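Local atomic coordinates of acetyltransferase, GNAT family (Streptococcus pneumoniae, PDB entry 2ATR), a protein that probably transfers an acetyl group from acetyl-coenzyme A to an acceptor that is not known, as a member of the GNAT family. Residues A[15-20]-A[51-56]; A[39-44]-A[58-63]; A[65-70]-A[96-101]; A[87-92]-A[116-121]. One frame throughout, in Å; residues are numbered along the deposited sequence.

In the fold
Contacts 1, 2 and 3 reach one mixed sheet, and strand 52-61 runs through the first two. Contact 1 lays helix 12-20 against its start, contact 2 pairs its far end with 39-44, and their centres lie about 18 Å apart. Strand 66-74 carries the sheet on to contact 3, whose centre is about 10 Å from that of contact 2; contacts 1 and 3 fall on opposite sides of the chain's centre, their centres about 24 Å apart. Contact 4, its centre about 11 Å from that of contact 3, joins helix 83-92 to the turn after helix 109-117. Leu59, Val69 and Val101 meet helix 83-92. In GNAT enzymes acetyl-coenzyme A binds near the start of the equivalent helix.

Contact 1 (A[15-20]-A[51-56]); sequences VLHLYQ and DAVVGL
Leu18 and Leu56 make the tight end of this contact. Leu18 CG lies anti to its carbonyl carbon, and CD1 drives into the strand, within 3.4 Å of Leu56 CB, closer than ordinary carbon contact. The same methyl touches Val53 CG1 at 3.8 Å, while CD2 rests on the backbone between Val54 and Gly55. Leu56, with CG anti to its backbone N, holds its methyls up to the helix: the Val15 side chain crosses it at about a right angle, its CG1 meeting Leu56 CD1 at 3.7 Å, and Tyr19 brings its hydroxyl end over, OH standing 3.5 Å from Leu56 CD2. That hydroxyl is hydrogen-bonded to Asp71, so the ring tip is fixed from the next strand.

Helix 12-20 packs on one face of the GNAT sheet, and the axis of 15-20 crosses that of strand 52-56 at -52°. The strand carries a classic beta bulge, Val54 and Gly55 both facing Ala47 of the neighbouring strand, and Val54 turns its side chain from the helix toward Leu75 and Tyr78.

Toward the start of the strand the packing loosens, and both residues that meet there are partly exposed. His17 has CG in the crowded position between backbone N and carbonyl carbon (chi1 71°), which swings the ring out to the strand. NE2 donates to Val53 O at 2.8 Å, almost straight (173°); the oxygen lies in the ring plane, whereas the nitrogen sits above the carbonyl plane. Val53 CB is 3.8 Å from His17 CE1, at the ring's rim.

Contact 2 (A[39-44]-A[58-63]); sequences SHSLVI and RLVGDG
Arg58 NH1 donates to Ser41 OG at 3.0 Å, with the oxygen near the guanidinium plane and at its edge. A bend at chi3 (77°) turns the guanidinium forward along its own strand, to Ser41, so that OG also lies close to CD. On the same face Ile44 runs side by side with the arginine chain, CG1 3.8 Å from Arg58 CG. On the other face Val43 CG1 touches Leu59 CG at 3.7 Å, the two side chains pointing the same way.

The backbone beneath is the open end of the antiparallel hairpin formed by strands 43-49 and 52-61, interior strands of the GNAT sheet. Val43 and Leu59 form a hydrogen-bonded pair, Leu59 N giving a straight bond to Val43 O (3.1 Å, 170°); Ile44 and Arg58 form the non-hydrogen-bonded pair next to it. Leu42 N bonds to Leu59 O at 2.9 Å from above the carbonyl plane, and the leucine side chain spreads over the chain beyond, CD2 lying 3.7 Å from Gly63 CA.

Farther out, one water accepts from Gly61 N and donates to His40 O. The guanidinium is positioned by a salt bridge from NE to Asp71, while Ser41 OG is also hydrogen-bonded to Ala37 O in helix 33-38.

Contact 3 (A[65-70]-A[96-101]); sequences SSVFVQ and KEAYQV
Val67, with CG1 anti to the backbone N (chi1 174°) and CG2 anti to the carbonyl carbon, lays CG2 on the methyl of Ala98, 3.6 Å from Ala98 CB. Val67 CB stands 4.0 Å from Val101 CG2. Val101 has the same rotamer, and both valines lie on the face of the sheet that carries helix 83-92.

Their strands run parallel. Ser66 pairs with Gln100 and Val67 with Val101, and two backbone bonds hold the register. Gln100 N gives to Ser65 O at 3.0 Å from well above the carbonyl plane. Val67 N gives to Gln100 O at 3.2 Å, nearly along the C=O axis. Gln100 O is also approached by Ser66 CA in a CH...O contact of 3.5 Å.

At the outer end Ser65 O meets Tyr99 CB at 3.5 Å and lies near the plane of the ring, at its edge. The tyrosine, CG anti to the backbone N, carries its hydroxyl off from the strand.

This is the parallel pair of a beta-alpha-beta unit: strand 66-74, helix 83-92 and strand 100-102, the last an outermost strand of the sheet. Leu92 of that helix packs on Val101, and Met88 on Val69, while strand 52-61 borders strand 66-74 on the side away from 100-102.

Contact 4 (A[87-92]-A[116-121]); sequences LMKEAL and RSMGFE
A Schellman motif ends helix 109-117, and Met118 within it and Phe120 just after Gly119 carry this contact with helix 83-92 of the GNAT fold. Gly119 has positive phi (97°), and its N bonds back to Arg116 O. The turn directs Met118 and Phe120 at the other helix from the two sides of the glycine; both methionines here are selenomethionines.

Met88 and Phe120 reach toward each other tip to tip. The Met88 chain is bent at chi2 and chi3, so its CE ends 3.5 Å from Phe120 CE2, approaching the ring obliquely. Leu92, one turn further along its helix, also comes tip to tip but at the rim: CD1 lies in the ring plane, 3.9 Å from the same CE2. Two methyls thus converge on one ring carbon, from different directions.

Met118 crosses Met88 obliquely. Its CG is 4.0 Å from Met88 CE, and the bend at chi2 puts SE alongside the helix, 4.1 Å from Met88 CB; CE then turns away. Lys89 meets that selenium from the more exposed side at about a right angle, its chain extended as far as CE and turned at chi4 to place NZ 4.1 Å away.

Met88 is buried, and behind it lie Ile57, Val69 and Leu72 of the sheet; Phe120 rests on Leu103 too. The turn is closed by a salt bridge within 116-121: the guanidinium of Arg116 grips Glu121 side-on, NE to OE1 and NH2 to OE2, both at 2.8 Å and both on the syn lone pairs of the carboxylate.

Contact 1 (A[15-20]-A[51-56])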
loop_
_atom_site.group_PDB
_atom_site.type_symbol
_atom_site.label_atom_id
_atom_site.label_comp_id
_atom_site.label_asym_id
_atom_site.label_seq_id
_atom_site.Cartn_x
_atom_site.Cartn_y
_atom_site.Cartn_z
ATOM N N VAL A 15 -7.504 4.016 -11.649
ATOM C CA VAL A 15 -6.192 3.766 -11.021
ATOM C C VAL A 15 -5.238 2.876 -11.824
ATOM O O VAL A 15 -4.094 2.688 -11.423
ATOM C CB VAL A 15 -6.331 3.181 -9.619
ATOM C CG1 VAL A 15 -6.981 4.241 -8.683
ATOM C CG2 VAL A 15 -7.133 1.869 -9.680
ATOM N N LEU A 16 -5.711 2.354 -12.947
ATOM C CA LEU A 16 -4.913 1.392 -13.732
ATOM C C LEU A 16 -3.597 1.979 -14.164
ATOM O O LEU A 16 -2.579 1.286 -14.158
ATOM C CB LEU A 16 -5.691 0.867 -14.934
ATOM C CG LEU A 16 -5.066 -0.300 -15.724
ATOM C CD1 LEU A 16 -4.872 -1.541 -14.873
ATOM C CD2 LEU A 16 -5.930 -0.608 -16.939
ATOM N N HIS A 17 -3.590 3.261 -14.512
ATOM C CA HIS A 17 -2.329 3.962 -14.812
ATOM C C HIS A 17 -1.278 3.853 -13.692
ATOM O O HIS A 17 -0.079 3.815 -13.942
ATOM C CB HIS A 17 -2.584 5.441 -15.212
ATOM C CG HIS A 17 -3.019 6.318 -14.076
ATOM N ND1 HIS A 17 -4.269 6.222 -13.517
ATOM C CD2 HIS A 17 -2.383 7.327 -13.429
ATOM C CE1 HIS A 17 -4.366 7.096 -12.529
ATOM N NE2 HIS A 17 -3.239 7.787 -12.466
ATOM N N LEU A 18 -1.719 3.810 -12.436
ATOM C CA LEU A 18 -0.760 3.664 -11.322
ATOM C C LEU A 18 -0.088 2.254 -11.336
ATOM O O LEU A 18 1.112 2.133 -11.210
ATOM C CB LEU A 18 -1.486 3.871 -9.991
ATOM C CG LEU A 18 -2.077 5.250 -9.670
ATOM C CD1 LEU A 18 -2.712 5.240 -8.275
ATOM C CD2 LEU A 18 -1.026 6.266 -9.759
ATOM N N TYR A 19 -0.902 1.220 -11.456
ATOM C CA TYR A 19 -0.408 -0.177 -11.529
ATOM C C TYR A 19 0.442 -0.395 -12.795
ATOM O O TYR A 19 1.553 -0.941 -12.696
ATOM C CB TYR A 19 -1.554 -1.176 -11.436
ATOM C CG TYR A 19 -2.259 -1.163 -10.105
ATOM C CD1 TYR A 19 -1.797 -1.952 -9.021
ATOM C CD2 TYR A 19 -3.397 -0.363 -9.912
ATOM C CE1 TYR A 19 -2.466 -1.933 -7.770
ATOM C CE2 TYR A 19 -4.051 -0.340 -8.687
ATOM C CZ TYR A 19 -3.579 -1.125 -7.614
ATOM O OH TYR A 19 -4.264 -1.072 -6.425
ATOM N N GLN A 20 -0.044 0.070 -13.957
ATOM C CA GLN A 20 0.818 0.170 -15.176
ATOM C C GLN A 20 2.157 0.835 -14.879
ATOM O O GLN A 20 3.199 0.349 -15.289
ATOM C CB GLN A 20 0.104 0.907 -16.337
ATOM C CG GLN A 20 -0.910 0.035 -17.022
ATOM C CD GLN A 20 -1.974 0.765 -17.860
ATOM O OE1 GLN A 20 -2.155 1.986 -17.794
ATOM N NE2 GLN A 20 -2.730 -0.022 -18.616
ATOM N N ASP A 51 -6.689 17.449 -9.983
ATOM C CA ASP A 51 -7.524 16.326 -10.375
ATOM C C ASP A 51 -6.689 15.108 -10.772
ATOM O O ASP A 51 -7.238 14.063 -10.996
ATOM C CB ASP A 51 -8.486 16.698 -11.519
ATOM C CG ASP A 51 -9.471 17.838 -11.138
ATOM O OD1 ASP A 51 -9.915 17.905 -9.969
ATOM O OD2 ASP A 51 -9.794 18.655 -12.030
ATOM N N ALA A 52 -5.377 15.246 -10.882
ATOM C CA ALA A 52 -4.531 14.075 -11.325
ATOM C C ALA A 52 -4.389 13.009 -10.205
ATOM O O ALA A 52 -3.967 13.373 -9.146
ATOM C CB ALA A 52 -3.149 14.588 -11.673
ATOM N N VAL A 53 -4.710 11.730 -10.455
ATOM C CA VAL A 53 -4.437 10.596 -9.477
ATOM C C VAL A 53 -2.951 10.194 -9.582
ATOM O O VAL A 53 -2.486 9.766 -10.638
ATOM C CB VAL A 53 -5.367 9.389 -9.722
ATOM C CG1 VAL A 53 -5.061 8.179 -8.732
ATOM C CG2 VAL A 53 -6.841 9.819 -9.623
ATOM N N VAL A 54 -2.180 10.468 -8.542
ATOM C CA VAL A 54 -0.718 10.273 -8.602
ATOM C C VAL A 54 -0.211 9.166 -7.621
ATOM O O VAL A 54 0.939 8.799 -7.651
ATOM C CB VAL A 54 0.116 11.634 -8.585
ATOM C CG1 VAL A 54 -0.464 12.615 -9.650
ATOM C CG2 VAL A 54 0.208 12.363 -7.199
ATOM N N GLY A 55 -1.089 8.641 -6.773
ATOM C CA GLY A 55 -0.628 7.710 -5.716
ATOM C C GLY A 55 -1.811 6.981 -5.175
ATOM O O GLY A 55 -2.943 7.475 -5.298
ATOM N N LEU A 56 -1.570 5.772 -4.635
ATOM C CA LEU A 56 -2.615 4.954 -4.052
ATOM C C LEU A 56 -2.020 4.152 -2.868
ATOM O O LEU A 56 -0.850 3.778 -2.899
ATOM C CB LEU A 56 -3.233 4.012 -5.122
ATOM C CG LEU A 56 -4.191 2.862 -4.764
ATOM C CD1 LEU A 56 -5.142 2.524 -5.939
ATOM C CD2 LEU A 56 -3.370 1.593 -4.321
#

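Contact 2 (A[39-44]-A[58-63])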
loop_
_atom_site.group_PDB
_atom_site.type_symbol
_atom_site.label_atom_id
_atom_site.label_comp_id
_atom_site.label_asym_id
_atom_site.label_seq_id
_atom_site.Cartn_x
_atom_site.Cartn_y
_atom_site.Cartn_z
ATOM N N SER A 39 -12.809 -4.063 -4.530
ATOM C CA SER A 39 -14.088 -4.078 -3.808
ATOM C C SER A 39 -14.005 -4.747 -2.455
ATOM O O SER A 39 -14.953 -4.658 -1.678
ATOM C CB SER A 39 -15.154 -4.866 -4.600
ATOM O OG SER A 39 -15.661 -4.057 -5.639
ATOM N N HIS A 40 -12.904 -5.447 -2.185
ATOM C CA HIS A 40 -12.823 -6.332 -1.000
ATOM C C HIS A 40 -11.657 -5.948 -0.083
ATOM O O HIS A 40 -11.062 -6.797 0.601
ATOM C CB HIS A 40 -12.725 -7.797 -1.442
ATOM C CG HIS A 40 -13.893 -8.255 -2.261
ATOM N ND1 HIS A 40 -15.120 -8.555 -1.706
ATOM C CD2 HIS A 40 -14.040 -8.405 -3.599
ATOM C CE1 HIS A 40 -15.959 -8.911 -2.660
ATOM N NE2 HIS A 40 -15.331 -8.820 -3.822
ATOM N N SER A 41 -11.316 -4.671 -0.111
ATOM C CA SER A 41 -10.220 -4.154 0.662
ATOM C C SER A 41 -10.811 -3.488 1.889
ATOM O O SER A 41 -12.002 -3.233 1.930
ATOM C CB SER A 41 -9.426 -3.139 -0.150
ATOM O OG SER A 41 -8.978 -3.762 -1.351
ATOM N N LEU A 42 -9.965 -3.216 2.871
ATOM C CA LEU A 42 -10.379 -2.551 4.104
ATOM C C LEU A 42 -10.523 -1.047 3.835
ATOM O O LEU A 42 -11.493 -0.415 4.272
ATOM C CB LEU A 42 -9.340 -2.772 5.208
ATOM C CG LEU A 42 -9.271 -4.129 5.906
ATOM C CD1 LEU A 42 -7.963 -4.181 6.686
ATOM C CD2 LEU A 42 -10.485 -4.326 6.865
ATOM N N VAL A 43 -9.555 -0.499 3.121
ATOM C CA VAL A 43 -9.460 0.928 2.904
ATOM C C VAL A 43 -8.602 1.234 1.686
ATOM O O VAL A 43 -7.638 0.533 1.412
ATOM C CB VAL A 43 -8.924 1.663 4.153
ATOM C CG1 VAL A 43 -7.434 1.835 4.110
ATOM C CG2 VAL A 43 -9.614 2.973 4.337
ATOM N N ILE A 44 -8.971 2.287 0.965
ATOM C CA ILE A 44 -8.127 2.873 -0.073
ATOM C C ILE A 44 -8.054 4.384 0.053
ATOM O O ILE A 44 -9.069 5.034 0.179
ATOM C CB ILE A 44 -8.627 2.483 -1.468
ATOM C CG1 ILE A 44 -8.579 0.976 -1.659
ATOM C CG2 ILE A 44 -7.831 3.186 -2.537
ATOM C CD1 ILE A 44 -9.492 0.484 -2.718
ATOM N N ARG A 58 -3.537 0.749 -0.500
ATOM C CA ARG A 58 -4.617 -0.184 -0.351
ATOM C C ARG A 58 -4.269 -1.190 0.767
ATOM O O ARG A 58 -3.250 -1.909 0.739
ATOM C CB ARG A 58 -4.869 -0.940 -1.662
ATOM C CG ARG A 58 -6.062 -1.808 -1.675
ATOM C CD ARG A 58 -6.419 -2.247 -3.095
ATOM N NE ARG A 58 -5.556 -3.315 -3.622
ATOM C CZ ARG A 58 -5.687 -4.617 -3.390
ATOM N NH1 ARG A 58 -6.577 -5.111 -2.515
ATOM N NH2 ARG A 58 -4.877 -5.453 -4.008
ATOM N N LEU A 59 -5.127 -1.216 1.773
ATOM C CA LEU A 59 -4.948 -2.135 2.911
ATOM C C LEU A 59 -5.947 -3.242 2.832
ATOM O O LEU A 59 -7.064 -3.024 2.388
ATOM C CB LEU A 59 -5.134 -1.385 4.223
ATOM C CG LEU A 59 -4.368 -0.109 4.537
ATOM C CD1 LEU A 59 -4.680 0.253 5.970
ATOM C CD2 LEU A 59 -2.902 -0.269 4.348
ATOM N N VAL A 60 -5.547 -4.434 3.290
ATOM C CA VAL A 60 -6.362 -5.649 3.283
ATOM C C VAL A 60 -6.217 -6.400 4.619
ATOM O O VAL A 60 -5.300 -6.110 5.404
ATOM C CB VAL A 60 -5.985 -6.635 2.115
ATOM C CG1 VAL A 60 -6.215 -5.948 0.729
ATOM C CG2 VAL A 60 -4.564 -7.173 2.267
ATOM N N GLY A 61 -7.094 -7.373 4.851
ATOM C CA GLY A 61 -7.021 -8.153 6.103
ATOM C C GLY A 61 -8.347 -8.116 6.800
ATOM O O GLY A 61 -9.357 -7.719 6.211
ATOM N N ASP A 62 -8.368 -8.549 8.058
ATOM C CA ASP A 62 -9.649 -8.599 8.809
ATOM C C ASP A 62 -9.959 -7.262 9.504
ATOM O O ASP A 62 -11.109 -7.027 9.888
ATOM C CB ASP A 62 -9.712 -9.822 9.753
ATOM C CG ASP A 62 -8.676 -9.744 10.865
ATOM O OD1 ASP A 62 -8.465 -8.695 11.454
ATOM O OD2 ASP A 62 -8.029 -10.719 11.135
ATOM N N GLY A 63 -8.964 -6.389 9.647
ATOM C CA GLY A 63 -9.154 -5.069 10.189
ATOM C C GLY A 63 -9.113 -5.035 11.708
ATOM O O GLY A 63 -9.255 -3.964 12.308
HETATM O O HOH W 1 -9.444 -6.949 2.953
#

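Contact 3 (A[65-70]-A[96-101])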
loop_
_atom_site.group_PDB
_atom_site.type_symbol
_atom_site.label_atom_id
_atom_site.label_comp_id
_atom_site.label_asym_id
_atom_site.label_seq_id
_atom_site.Cartn_x
_atom_site.Cartn_y
_atom_site.Cartn_z
ATOM N N SER A 65 -7.499 -8.208 13.996
ATOM C CA SER A 65 -6.253 -8.906 14.365
ATOM C C SER A 65 -5.118 -8.668 13.365
ATOM O O SER A 65 -3.941 -8.722 13.751
ATOM C CB SER A 65 -6.452 -10.399 14.555
ATOM O OG SER A 65 -7.540 -10.607 15.459
ATOM N N SER A 66 -5.483 -8.432 12.095
ATOM C CA SER A 66 -4.499 -8.355 11.008
ATOM C C SER A 66 -4.906 -7.383 9.916
ATOM O O SER A 66 -6.049 -7.427 9.409
ATOM C CB SER A 66 -4.245 -9.718 10.381
ATOM O OG SER A 66 -5.418 -10.124 9.685
ATOM N N VAL A 67 -3.949 -6.515 9.589
ATOM C CA VAL A 67 -4.003 -5.543 8.526
ATOM C C VAL A 67 -2.682 -5.657 7.704
ATOM O O VAL A 67 -1.596 -5.857 8.258
ATOM C CB VAL A 67 -4.191 -4.118 9.075
ATOM C CG1 VAL A 67 -4.094 -3.040 7.915
ATOM C CG2 VAL A 67 -5.571 -3.981 9.839
ATOM N N PHE A 68 -2.796 -5.626 6.389
ATOM C CA PHE A 68 -1.603 -5.763 5.511
ATOM C C PHE A 68 -1.620 -4.578 4.565
ATOM O O PHE A 68 -2.692 -4.254 4.022
ATOM C CB PHE A 68 -1.616 -7.091 4.739
ATOM C CG PHE A 68 -1.636 -8.316 5.644
ATOM C CD1 PHE A 68 -0.440 -8.911 6.055
ATOM C CD2 PHE A 68 -2.849 -8.808 6.155
ATOM C CE1 PHE A 68 -0.439 -10.038 6.886
ATOM C CE2 PHE A 68 -2.852 -9.893 7.014
ATOM C CZ PHE A 68 -1.635 -10.521 7.362
ATOM N N VAL A 69 -0.463 -3.947 4.390
ATOM C CA VAL A 69 -0.310 -2.835 3.436
ATOM C C VAL A 69 -0.093 -3.542 2.105
ATOM O O VAL A 69 1.001 -4.056 1.823
ATOM C CB VAL A 69 0.903 -1.855 3.734
ATOM C CG1 VAL A 69 1.013 -0.797 2.571
ATOM C CG2 VAL A 69 0.720 -1.092 5.056
ATOM N N GLN A 70 -1.165 -3.674 1.333
ATOM C CA GLN A 70 -1.121 -4.501 0.123
ATOM C C GLN A 70 -0.520 -3.755 -1.088
ATOM O O GLN A 70 0.423 -4.257 -1.727
ATOM C CB GLN A 70 -2.507 -5.050 -0.154
ATOM C CG GLN A 70 -2.666 -5.849 -1.464
ATOM C CD GLN A 70 -1.673 -7.019 -1.573
ATOM O OE1 GLN A 70 -1.234 -7.567 -0.572
ATOM N NE2 GLN A 70 -1.288 -7.354 -2.788
ATOM N N LYS A 96 -4.989 1.791 14.149
ATOM C CA LYS A 96 -3.909 1.988 15.137
ATOM C C LYS A 96 -3.925 1.004 16.301
ATOM O O LYS A 96 -2.920 0.853 17.006
ATOM C CB LYS A 96 -3.862 3.452 15.648
ATOM C CG LYS A 96 -5.137 3.932 16.384
ATOM C CD LYS A 96 -5.334 5.490 16.294
ATOM C CE LYS A 96 -6.403 6.047 17.320
ATOM N NZ LYS A 96 -7.520 5.044 17.623
ATOM N N GLU A 97 -5.058 0.312 16.478
ATOM C CA GLU A 97 -5.180 -0.727 17.500
ATOM C C GLU A 97 -5.241 -2.154 16.889
ATOM O O GLU A 97 -5.340 -3.108 17.646
ATOM C CB GLU A 97 -6.408 -0.462 18.419
ATOM C CG GLU A 97 -6.541 1.024 18.820
ATOM C CD GLU A 97 -6.950 1.243 20.285
ATOM O OE1 GLU A 97 -7.824 0.485 20.788
ATOM O OE2 GLU A 97 -6.394 2.189 20.934
ATOM N N ALA A 98 -5.162 -2.293 15.559
ATOM C CA ALA A 98 -5.109 -3.646 14.932
ATOM C C ALA A 98 -3.970 -4.404 15.562
ATOM O O ALA A 98 -2.892 -3.860 15.750
ATOM C CB ALA A 98 -4.928 -3.602 13.378
ATOM N N TYR A 99 -4.208 -5.646 15.915
ATOM C CA TYR A 99 -3.195 -6.449 16.615
ATOM C C TYR A 99 -1.810 -6.513 15.924
ATOM O O TYR A 99 -0.777 -6.153 16.524
ATOM C CB TYR A 99 -3.745 -7.842 17.092
ATOM C CG TYR A 99 -2.685 -8.597 17.886
ATOM C CD1 TYR A 99 -2.317 -8.189 19.172
ATOM C CD2 TYR A 99 -2.003 -9.667 17.316
ATOM C CE1 TYR A 99 -1.297 -8.852 19.880
ATOM C CE2 TYR A 99 -0.964 -10.323 18.016
ATOM C CZ TYR A 99 -0.633 -9.897 19.283
ATOM O OH TYR A 99 0.366 -10.554 19.966
ATOM N N GLN A 100 -1.779 -6.904 14.654
ATOM C CA GLN A 100 -0.528 -6.908 13.883
ATOM C C GLN A 100 -0.745 -6.204 12.580
ATOM O O GLN A 100 -1.777 -6.410 11.909
ATOM C CB GLN A 100 -0.037 -8.326 13.588
ATOM C CG GLN A 100 0.392 -9.040 14.834
ATOM C CD GLN A 100 0.893 -10.412 14.535
ATOM O OE1 GLN A 100 0.175 -11.260 13.975
ATOM N NE2 GLN A 100 2.135 -10.651 14.892
ATOM N N VAL A 101 0.216 -5.353 12.216
ATOM C CA VAL A 101 0.150 -4.730 10.905
ATOM C C VAL A 101 1.459 -5.068 10.186
ATOM O O VAL A 101 2.539 -4.866 10.749
ATOM C CB VAL A 101 -0.070 -3.223 11.014
ATOM C CG1 VAL A 101 -0.070 -2.619 9.633
ATOM C CG2 VAL A 101 -1.432 -2.923 11.747
#

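Contact 4 (A[87-92]-A[116-121])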
loop_
_atom_site.group_PDB
_atom_site.type_symbol
_atom_site.label_atom_id
_atom_site.label_comp_id
_atom_site.label_asym_id
_atom_site.label_seq_id
_atom_site.Cartn_x
_atom_site.Cartn_y
_atom_site.Cartn_z
ATOM N N LEU A 87 0.207 8.959 2.597
ATOM C CA LEU A 87 -0.692 7.818 2.300
ATOM C C LEU A 87 -0.723 6.780 3.480
ATOM O O LEU A 87 -1.796 6.387 3.961
ATOM C CB LEU A 87 -0.276 7.147 0.999
ATOM C CG LEU A 87 -0.643 7.906 -0.308
ATOM C CD1 LEU A 87 0.002 7.151 -1.500
ATOM C CD2 LEU A 87 -2.167 7.969 -0.465
HETATM N N MSE A 88 0.470 6.429 3.933
HETATM C CA MSE A 88 0.695 5.518 5.061
HETATM C C MSE A 88 0.057 6.048 6.366
HETATM O O MSE A 88 -0.685 5.343 7.058
HETATM C CB MSE A 88 2.225 5.270 5.209
HETATM C CG MSE A 88 2.821 4.221 4.185
HETATM SE SE MSE A 88 2.395 2.471 4.492
HETATM C CE MSE A 88 3.501 2.201 5.919
ATOM N N LYS A 89 0.335 7.301 6.700
ATOM C CA LYS A 89 -0.203 7.893 7.951
ATOM C C LYS A 89 -1.715 7.991 7.966
ATOM O O LYS A 89 -2.338 7.594 8.969
ATOM C CB LYS A 89 0.486 9.226 8.286
ATOM C CG LYS A 89 1.984 9.065 8.595
ATOM C CD LYS A 89 2.716 10.437 8.689
ATOM C CE LYS A 89 4.193 10.277 8.862
ATOM N NZ LYS A 89 4.566 9.320 9.974
ATOM N N GLU A 90 -2.327 8.415 6.859
ATOM C CA GLU A 90 -3.818 8.414 6.778
ATOM C C GLU A 90 -4.485 7.040 6.777
ATOM O O GLU A 90 -5.490 6.827 7.489
ATOM C CB GLU A 90 -4.355 9.202 5.589
ATOM C CG GLU A 90 -3.933 10.682 5.571
ATOM C CD GLU A 90 -4.367 11.445 6.834
ATOM O OE1 GLU A 90 -5.478 11.183 7.348
ATOM O OE2 GLU A 90 -3.579 12.294 7.321
ATOM N N ALA A 91 -3.969 6.113 5.961
ATOM C CA ALA A 91 -4.591 4.780 5.918
ATOM C C ALA A 91 -4.420 4.053 7.250
ATOM O O ALA A 91 -5.395 3.557 7.790
ATOM C CB ALA A 91 -4.058 3.942 4.755
ATOM N N LEU A 92 -3.208 4.033 7.802
ATOM C CA LEU A 92 -2.950 3.256 9.030
ATOM C C LEU A 92 -3.593 3.890 10.276
ATOM O O LEU A 92 -3.769 3.208 11.281
ATOM C CB LEU A 92 -1.452 3.063 9.261
ATOM C CG LEU A 92 -0.734 2.162 8.244
ATOM C CD1 LEU A 92 0.712 2.188 8.557
ATOM C CD2 LEU A 92 -1.352 0.750 8.286
ATOM N N ARG A 116 11.038 1.659 7.608
ATOM C CA ARG A 116 11.578 1.919 8.954
ATOM C C ARG A 116 11.252 3.332 9.385
ATOM O O ARG A 116 10.857 3.534 10.542
ATOM C CB ARG A 116 13.062 1.624 9.022
ATOM C CG ARG A 116 13.435 0.142 9.183
ATOM C CD ARG A 116 14.973 -0.003 9.551
ATOM N NE ARG A 116 15.327 -1.390 9.904
ATOM C CZ ARG A 116 16.238 -2.135 9.275
ATOM N NH1 ARG A 116 16.941 -1.649 8.234
ATOM N NH2 ARG A 116 16.463 -3.373 9.677
ATOM N N SER A 117 11.280 4.300 8.454
ATOM C CA SER A 117 10.937 5.701 8.822
ATOM C C SER A 117 9.471 5.765 9.161
ATOM O O SER A 117 9.024 6.674 9.873
ATOM C CB SER A 117 11.286 6.722 7.706
ATOM O OG SER A 117 10.301 6.645 6.680
HETATM N N MSE A 118 8.709 4.776 8.693
HETATM C CA MSE A 118 7.287 4.714 9.011
HETATM C C MSE A 118 7.054 3.901 10.286
HETATM O O MSE A 118 5.944 3.783 10.702
HETATM C CB MSE A 118 6.453 4.135 7.848
HETATM C CG MSE A 118 6.249 5.033 6.622
HETATM SE SE MSE A 118 5.594 6.723 6.944
HETATM C CE MSE A 118 7.027 7.591 6.795
ATOM N N GLY A 119 8.106 3.363 10.920
ATOM C CA GLY A 119 7.900 2.619 12.190
ATOM C C GLY A 119 7.815 1.095 12.017
ATOM O O GLY A 119 7.436 0.379 12.948
ATOM N N PHE A 120 8.132 0.601 10.819
ATOM C CA PHE A 120 8.141 -0.842 10.494
ATOM C C PHE A 120 9.564 -1.380 10.636
ATOM O O PHE A 120 10.517 -0.616 10.418
ATOM C CB PHE A 120 7.644 -1.096 9.053
ATOM C CG PHE A 120 6.142 -1.019 8.894
ATOM C CD1 PHE A 120 5.386 -2.200 8.731
ATOM C CD2 PHE A 120 5.465 0.243 8.917
ATOM C CE1 PHE A 120 3.992 -2.152 8.590
ATOM C CE2 PHE A 120 4.063 0.307 8.819
ATOM C CZ PHE A 120 3.317 -0.899 8.617
ATOM N N GLU A 121 9.686 -2.651 11.020
ATOM C CA GLU A 121 10.971 -3.360 11.173
ATOM C C GLU A 121 10.919 -4.677 10.400
ATOM O O GLU A 121 9.867 -5.304 10.291
ATOM C CB GLU A 121 11.295 -3.607 12.697
ATOM C CG GLU A 121 12.721 -4.209 12.991
ATOM C CD GLU A 121 13.850 -3.538 12.216
ATOM O OE1 GLU A 121 13.885 -2.310 12.084
ATOM O OE2 GLU A 121 14.678 -4.269 11.661
#